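PDB 7M0O: 3-phosphoshikimate 1-carboxyvinyltransferase from Streptomyces sviceus, which probably transfers the enolpyruvyl group of phosphoenolpyruvate to the 5-hydroxyl of shikimate-3-phosphate, a late step on the way to chorismate. Local coordinates for residues Q64-G78 with A91-M104. Numbering follows the deposited sequence. Where two conformers were deposited one is given.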
# COMPACT_ATOMS: atom_id res chain seq x y z
N GLN A 64 4.06 -25.85 -8.10
CA GLN A 64 5.35 -26.06 -8.75
C GLN A 64 5.60 -25.07 -9.89
O GLN A 64 6.46 -25.30 -10.73
CB GLN A 64 5.49 -27.49 -9.27
CG GLN A 64 5.66 -28.56 -8.18
CD GLN A 64 6.77 -28.26 -7.22
OE1 GLN A 64 7.89 -27.89 -7.61
NE2 GLN A 64 6.48 -28.40 -5.94
N GLY A 65 4.87 -23.95 -9.92
CA GLY A 65 5.21 -22.87 -10.82
C GLY A 65 4.51 -22.92 -12.17
O GLY A 65 3.55 -23.66 -12.36
N PRO A 66 4.98 -22.10 -13.11
CA PRO A 66 4.30 -21.98 -14.40
C PRO A 66 4.09 -23.32 -15.10
O PRO A 66 4.94 -24.20 -15.05
CB PRO A 66 5.25 -21.09 -15.21
CG PRO A 66 5.92 -20.23 -14.16
CD PRO A 66 6.13 -21.18 -12.99
N ALA A 67 2.94 -23.43 -15.77
CA ALA A 67 2.62 -24.66 -16.50
C ALA A 67 3.50 -24.82 -17.73
O ALA A 67 4.06 -25.90 -17.98
CB ALA A 67 1.14 -24.67 -16.89
N VAL A 68 3.66 -23.75 -18.52
CA VAL A 68 4.37 -23.86 -19.79
C VAL A 68 5.85 -24.14 -19.56
O VAL A 68 6.43 -23.79 -18.53
CB VAL A 68 4.18 -22.58 -20.63
CG1 VAL A 68 2.71 -22.37 -20.96
CG2 VAL A 68 4.75 -21.37 -19.92
N ALA A 69 6.47 -24.80 -20.55
CA ALA A 69 7.89 -25.09 -20.46
C ALA A 69 8.76 -23.92 -20.91
O ALA A 69 9.94 -23.87 -20.55
CB ALA A 69 8.22 -26.33 -21.30
N GLU A 70 8.20 -22.97 -21.66
CA GLU A 70 8.92 -21.82 -22.19
C GLU A 70 7.92 -20.70 -22.46
O GLU A 70 6.78 -20.97 -22.87
CB GLU A 70 9.68 -22.19 -23.48
CG GLU A 70 10.66 -21.14 -23.99
CD GLU A 70 11.61 -21.72 -25.03
OE1 GLU A 70 11.42 -22.88 -25.43
OE2 GLU A 70 12.57 -21.02 -25.44
N ALA A 71 8.34 -19.46 -22.22
CA ALA A 71 7.46 -18.32 -22.48
C ALA A 71 8.25 -17.02 -22.56
O ALA A 71 9.30 -16.87 -21.94
CB ALA A 71 6.38 -18.18 -21.40
N ASP A 72 7.69 -16.09 -23.33
CA ASP A 72 8.12 -14.70 -23.33
C ASP A 72 7.06 -13.91 -22.57
O ASP A 72 5.88 -13.93 -22.95
CB ASP A 72 8.29 -14.17 -24.76
CG ASP A 72 9.35 -14.93 -25.56
OD1 ASP A 72 10.56 -14.77 -25.26
OD2 ASP A 72 9.00 -15.69 -26.48
N VAL A 73 7.46 -13.25 -21.49
CA VAL A 73 6.54 -12.55 -20.60
C VAL A 73 6.87 -11.06 -20.63
O VAL A 73 8.01 -10.67 -20.34
CB VAL A 73 6.62 -13.09 -19.17
CG1 VAL A 73 5.59 -12.40 -18.27
CG2 VAL A 73 6.44 -14.60 -19.16
N TYR A 74 5.89 -10.25 -20.99
CA TYR A 74 6.02 -8.80 -21.03
C TYR A 74 5.44 -8.22 -19.75
O TYR A 74 4.26 -8.45 -19.43
CB TYR A 74 5.31 -8.24 -22.27
CG TYR A 74 5.38 -6.74 -22.38
CD1 TYR A 74 6.60 -6.07 -22.35
CD2 TYR A 74 4.22 -5.98 -22.52
CE1 TYR A 74 6.67 -4.70 -22.45
CE2 TYR A 74 4.27 -4.60 -22.62
CZ TYR A 74 5.50 -3.97 -22.59
OH TYR A 74 5.55 -2.60 -22.69
N CYS A 75 6.24 -7.46 -19.02
CA CYS A 75 5.86 -6.94 -17.71
C CYS A 75 5.27 -5.53 -17.76
O CYS A 75 4.85 -5.00 -16.72
CB CYS A 75 7.08 -6.97 -16.78
SG CYS A 75 7.65 -8.66 -16.45
N ARG A 76 5.18 -4.93 -18.95
CA ARG A 76 4.54 -3.62 -19.18
C ARG A 76 5.24 -2.59 -18.29
O ARG A 76 6.48 -2.55 -18.24
CB ARG A 76 3.02 -3.75 -18.97
CG ARG A 76 2.39 -4.98 -19.63
CD ARG A 76 0.93 -4.75 -20.05
NE ARG A 76 0.19 -3.96 -19.07
CZ ARG A 76 -1.14 -3.97 -18.95
NH1 ARG A 76 -1.88 -4.74 -19.75
NH2 ARG A 76 -1.73 -3.21 -18.04
N ASP A 77 4.50 -1.72 -17.60
CA ASP A 77 5.03 -0.65 -16.77
C ASP A 77 4.95 -0.96 -15.29
O ASP A 77 5.16 -0.07 -14.46
CB ASP A 77 4.26 0.65 -17.03
CG ASP A 77 4.28 1.08 -18.50
OD1 ASP A 77 5.38 1.29 -19.05
OD2 ASP A 77 3.19 1.22 -19.09
N GLY A 78 4.63 -2.20 -14.93
CA GLY A 78 4.26 -2.49 -13.55
C GLY A 78 5.42 -3.01 -12.72
O GLY A 78 6.02 -4.03 -13.07
N ALA A 91 10.90 -20.25 -9.03
CA ALA A 91 10.58 -21.41 -8.21
C ALA A 91 10.04 -22.57 -9.02
O ALA A 91 9.91 -23.67 -8.47
CB ALA A 91 9.57 -21.03 -7.13
N GLY A 92 9.70 -22.36 -10.29
CA GLY A 92 9.17 -23.37 -11.17
C GLY A 92 10.24 -24.00 -12.05
O GLY A 92 11.42 -24.03 -11.70
N HIS A 93 9.82 -24.50 -13.21
CA HIS A 93 10.67 -25.35 -14.04
C HIS A 93 10.38 -25.05 -15.51
O HIS A 93 9.34 -25.43 -16.04
CB HIS A 93 10.41 -26.83 -13.71
CG HIS A 93 10.39 -27.11 -12.24
ND1 HIS A 93 11.50 -27.56 -11.55
CD2 HIS A 93 9.40 -26.98 -11.32
CE1 HIS A 93 11.20 -27.69 -10.27
NE2 HIS A 93 9.93 -27.34 -10.10
N GLY A 94 11.32 -24.37 -16.17
CA GLY A 94 11.13 -24.00 -17.56
C GLY A 94 12.09 -22.88 -17.92
O GLY A 94 12.97 -22.53 -17.14
N THR A 95 11.89 -22.33 -19.11
CA THR A 95 12.73 -21.24 -19.62
C THR A 95 11.87 -20.01 -19.88
O THR A 95 10.98 -20.05 -20.74
CB THR A 95 13.49 -21.64 -20.88
OG1 THR A 95 14.13 -22.90 -20.67
CG2 THR A 95 14.53 -20.60 -21.23
N TYR A 96 12.13 -18.92 -19.16
CA TYR A 96 11.23 -17.76 -19.14
C TYR A 96 12.01 -16.48 -19.44
O TYR A 96 12.91 -16.10 -18.68
CB TYR A 96 10.51 -17.67 -17.79
CG TYR A 96 9.86 -18.99 -17.44
CD1 TYR A 96 8.76 -19.44 -18.16
CD2 TYR A 96 10.37 -19.82 -16.43
CE1 TYR A 96 8.16 -20.65 -17.88
CE2 TYR A 96 9.76 -21.02 -16.14
CZ TYR A 96 8.66 -21.44 -16.87
OH TYR A 96 8.06 -22.65 -16.60
N ARG A 97 11.62 -15.81 -20.53
CA ARG A 97 12.29 -14.59 -20.99
C ARG A 97 11.41 -13.39 -20.64
O ARG A 97 10.32 -13.23 -21.19
CB ARG A 97 12.55 -14.66 -22.49
CG ARG A 97 13.52 -15.76 -22.89
CD ARG A 97 13.60 -15.94 -24.40
NE ARG A 97 12.34 -16.46 -24.93
CZ ARG A 97 12.03 -17.75 -24.99
NH1 ARG A 97 12.90 -18.67 -24.57
NH2 ARG A 97 10.85 -18.13 -25.48
N PHE A 98 11.89 -12.56 -19.71
CA PHE A 98 11.14 -11.40 -19.24
C PHE A 98 11.64 -10.12 -19.91
O PHE A 98 12.83 -9.97 -20.22
CB PHE A 98 11.27 -11.26 -17.72
CG PHE A 98 10.56 -12.35 -16.96
CD1 PHE A 98 11.21 -13.51 -16.58
CD2 PHE A 98 9.22 -12.19 -16.61
CE1 PHE A 98 10.54 -14.51 -15.88
CE2 PHE A 98 8.55 -13.19 -15.90
CZ PHE A 98 9.22 -14.35 -15.54
N ASP A 99 10.71 -9.20 -20.14
CA ASP A 99 11.05 -7.87 -20.61
C ASP A 99 10.04 -6.89 -20.03
O ASP A 99 9.00 -7.29 -19.49
CB ASP A 99 11.09 -7.80 -22.15
CG ASP A 99 11.93 -6.65 -22.65
OD1 ASP A 99 12.56 -5.96 -21.81
OD2 ASP A 99 11.95 -6.43 -23.89
N ALA A 100 10.34 -5.61 -20.13
CA ALA A 100 9.43 -4.59 -19.63
C ALA A 100 9.37 -3.46 -20.65
O ALA A 100 10.05 -3.48 -21.68
CB ALA A 100 9.86 -4.11 -18.24
N SER A 101 8.53 -2.47 -20.38
CA SER A 101 8.46 -1.31 -21.26
C SER A 101 9.80 -0.57 -21.23
O SER A 101 10.59 -0.71 -20.28
CB SER A 101 7.33 -0.40 -20.80
OG SER A 101 7.69 0.25 -19.59
N PRO A 102 10.10 0.20 -22.27
CA PRO A 102 11.38 0.95 -22.27
C PRO A 102 11.57 1.80 -21.02
O PRO A 102 12.69 1.94 -20.52
CB PRO A 102 11.28 1.78 -23.55
CG PRO A 102 10.37 0.94 -24.46
CD PRO A 102 9.36 0.33 -23.54
N GLN A 103 10.47 2.32 -20.47
CA GLN A 103 10.58 3.12 -19.25
C GLN A 103 10.82 2.24 -18.02
O GLN A 103 11.62 2.60 -17.14
CB GLN A 103 9.32 3.99 -19.09
CG GLN A 103 7.99 3.27 -19.31
CD GLN A 103 7.40 3.41 -20.73
OE1 GLN A 103 8.10 3.27 -21.74
NE2 GLN A 103 6.09 3.65 -20.79
N MET A 104 10.18 1.07 -17.94
CA MET A 104 10.35 0.19 -16.79
C MET A 104 11.68 -0.57 -16.83
O MET A 104 12.18 -0.96 -15.77
CB MET A 104 9.17 -0.79 -16.69
CG MET A 104 9.26 -1.81 -15.53
SD MET A 104 8.93 -1.13 -13.89
CE MET A 104 10.07 -2.09 -12.88
O HOH W 1 6.96 -24.82 -13.45
O HOH W 2 8.68 -25.49 -7.31
O HOH W 3 12.12 -25.28 -21.15
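Strands 70-74 and 95-99 run parallel, their axes 4.8 Å apart and crossing at -15°, and backbone bonds such as R97 N to A71 O join them. With helix 79-90 between them they make a beta-alpha-beta unit of the EPSP synthase fold, in a four-stranded sheet with 70-74 as an outer strand. A71, V73, Y96 and F98 share one face, from which Y96 and F98 pack on helix 79-90, and small or apolar groups fit there: V73 CB lies 3.8 Å from F98 CD2, the side chains side by side, and C75 SG meets the edge of the F98 ring. Y96 brings its ring against P66 and V68 of the loop before strand 70-74; a tyrosine suits the place because its hydroxyl donates to V68 O at 2.8 Å while P66 CB packs on CZ. Glycine suits G94, where the chain turns a corner: its backbone angles would press a CB against the preceding carbonyl O, and that CB would also collide with A69 O and Y96 OH.

The opposite face carries E70, D72 and R97, a salt-bridge network. Bent at chi3 (-67°), the arginine lays its guanidinium between both carboxylates, which meet its edge, with A71 O above one face, offset toward its rim. NH1 reaches the anti lone pair of E70 OE2, and NE donates to D72 OD1, modelled at a doubtfully short 2.5 Å. A leucine in place of R97 would probably leave the two neighbouring carboxylates without their shared counter-charge.

Near the C-terminal ends, where M104 lies beside R107, predicted to bind phosphoenolpyruvate, S101 N donates to R76 O. The S101 hydroxyl accepts from M104 N as an N-cap and donates to D77 OD1 at 2.6 Å, on the anti side and 28° out of the carboxylate plane.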